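Local coordinates for nitroreductase family protein (Clostridium novyi, PDB 3G14), which probably works as an oxidoreductase of the nitroreductase family, whose members typically use a flavin cofactor, though its own substrate is not established, at residues W178-F182 with M183-V187. Residues are numbered along the deposited sequence; the frame is centred on the assembly and turned at random.
Sequences WGTSF and MESNV
Met183 sets its CG in the plane of the Phe182 ring, at the edge near CD2, where a type I beta turn from Phe182 to Ser185 folds back the C-terminal tail that follows strand 173-175, outermost in this chain's four-stranded mixed sheet. The flexible, unbranched methionine, here as selenomethionine, suits this partly exposed place: its chain goes on to touch Met169 and Arg24, while Phe182 itself is buried against Leu27, Leu28 and Val50. Next, Glu184 gives its backbone N-H to Ser181 OG, 3.1 Å away at an N-H...O angle of 149°. Serine suits position 181 because its short side chain, with OG anti to its own backbone N (chi1 175°), brings a hydroxyl within range of that amide and of Asp170, to which it is also hydrogen-bonded. The exposed Glu184 extends past this serine, and its carboxylate lies near that of Asp170, an approach of like charges that may raise the pKa of one of them. Ser185 closes the turn with its N-H on Phe182 O at 3.3 Å, approaching from above the carbonyl plane. Its hydroxyl donates to Ser181 O over 2.7 Å, nearly in line with the C=O, so one small residue ties down two successive carbonyls. After an inverse gamma turn centred on Asn186, compact, apolar, beta-branched Val187 crosses Phe182 at about a right angle and lays a methyl on the aromatic face, CG1 offset toward the rim and 4.2 Å from CD1.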
loop_
_atom_site.group_PDB
_atom_site.type_symbol
_atom_site.label_atom_id
_atom_site.label_comp_id
_atom_site.label_asym_id
_atom_site.label_seq_id
_atom_site.Cartn_x
_atom_site.Cartn_y
_atom_site.Cartn_z
ATOM N N TRP B 178 -4.050 17.966 -14.499
ATOM C CA TRP B 178 -4.210 18.290 -13.086
ATOM C C TRP B 178 -5.220 19.433 -12.916
ATOM O O TRP B 178 -5.106 20.482 -13.561
ATOM C CB TRP B 178 -2.846 18.684 -12.497
ATOM C CG TRP B 178 -2.894 19.058 -11.063
ATOM C CD1 TRP B 178 -2.934 20.315 -10.528
ATOM C CD2 TRP B 178 -2.874 18.150 -9.966
ATOM N NE1 TRP B 178 -2.978 20.233 -9.151
ATOM C CE2 TRP B 178 -2.940 18.917 -8.783
ATOM C CE3 TRP B 178 -2.851 16.760 -9.867
ATOM C CZ2 TRP B 178 -2.931 18.337 -7.511
ATOM C CZ3 TRP B 178 -2.882 16.180 -8.599
ATOM C CH2 TRP B 178 -2.902 16.975 -7.438
ATOM N N GLY B 179 -6.222 19.219 -12.059
ATOM C CA GLY B 179 -7.250 20.244 -11.794
ATOM C C GLY B 179 -8.526 20.131 -12.613
ATOM O O GLY B 179 -9.521 20.780 -12.289
ATOM N N THR B 180 -8.504 19.353 -13.695
ATOM C CA THR B 180 -9.697 19.132 -14.514
ATOM C C THR B 180 -10.467 17.892 -14.003
ATOM O O THR B 180 -10.007 16.757 -14.116
ATOM C CB THR B 180 -9.337 18.952 -16.005
ATOM O OG1 THR B 180 -8.667 20.134 -16.476
ATOM C CG2 THR B 180 -10.591 18.695 -16.860
ATOM N N SER B 181 -11.633 18.152 -13.434
ATOM C CA SER B 181 -12.512 17.133 -12.874
ATOM C C SER B 181 -12.884 16.009 -13.846
ATOM O O SER B 181 -13.416 16.257 -14.936
ATOM C CB SER B 181 -13.796 17.812 -12.403
ATOM O OG SER B 181 -14.736 16.857 -11.955
ATOM N N PHE B 182 -12.619 14.769 -13.441
ATOM C CA PHE B 182 -13.033 13.610 -14.228
ATOM C C PHE B 182 -14.572 13.568 -14.278
ATOM O O PHE B 182 -15.184 13.446 -15.348
ATOM C CB PHE B 182 -12.529 12.292 -13.620
ATOM C CG PHE B 182 -12.969 11.079 -14.386
ATOM C CD1 PHE B 182 -12.215 10.604 -15.462
ATOM C CD2 PHE B 182 -14.163 10.428 -14.066
ATOM C CE1 PHE B 182 -12.629 9.491 -16.185
ATOM C CE2 PHE B 182 -14.589 9.309 -14.794
ATOM C CZ PHE B 182 -13.830 8.846 -15.854
HETATM N N MSE B 183 -15.184 13.624 -13.109
HETATM C CA MSE B 183 -16.619 13.327 -13.044
HETATM C C MSE B 183 -17.489 14.435 -13.600
HETATM O O MSE B 183 -18.608 14.163 -14.008
HETATM C CB MSE B 183 -17.062 12.974 -11.636
HETATM C CG MSE B 183 -16.626 11.567 -11.135
HETATM SE SE MSE B 183 -16.931 11.616 -9.280
HETATM C CE MSE B 183 -18.883 11.389 -9.381
ATOM N N GLU B 184 -16.994 15.664 -13.625
ATOM C CA GLU B 184 -17.784 16.778 -14.131
ATOM C C GLU B 184 -17.551 17.004 -15.614
ATOM O O GLU B 184 -18.218 17.829 -16.216
ATOM C CB GLU B 184 -17.448 18.060 -13.382
ATOM C CG GLU B 184 -17.681 18.003 -11.878
ATOM C CD GLU B 184 -17.154 19.249 -11.195
ATOM O OE1 GLU B 184 -17.409 20.349 -11.724
ATOM O OE2 GLU B 184 -16.476 19.141 -10.151
ATOM N N SER B 185 -16.597 16.299 -16.213
ATOM C CA SER B 185 -16.278 16.533 -17.623
ATOM C C SER B 185 -17.046 15.593 -18.558
ATOM O O SER B 185 -17.418 14.477 -18.183
ATOM C CB SER B 185 -14.768 16.410 -17.860
ATOM O OG SER B 185 -14.076 17.480 -17.217
ATOM N N ASN B 186 -17.290 16.071 -19.777
ATOM C CA ASN B 186 -17.722 15.211 -20.871
ATOM C C ASN B 186 -16.471 14.479 -21.354
ATOM O O ASN B 186 -15.832 14.901 -22.328
ATOM C CB ASN B 186 -18.346 16.033 -22.006
ATOM N N VAL B 187 -16.118 13.401 -20.650
ATOM C CA VAL B 187 -14.834 12.707 -20.849
ATOM C C VAL B 187 -14.838 11.840 -22.112
ATOM O O VAL B 187 -14.344 12.256 -23.166
ATOM C CB VAL B 187 -14.453 11.831 -19.612
ATOM C CG1 VAL B 187 -14.437 12.674 -18.332
ATOM C CG2 VAL B 187 -15.412 10.663 -19.449
HETATM O O HOH W 1 -16.849 11.642 -16.457
#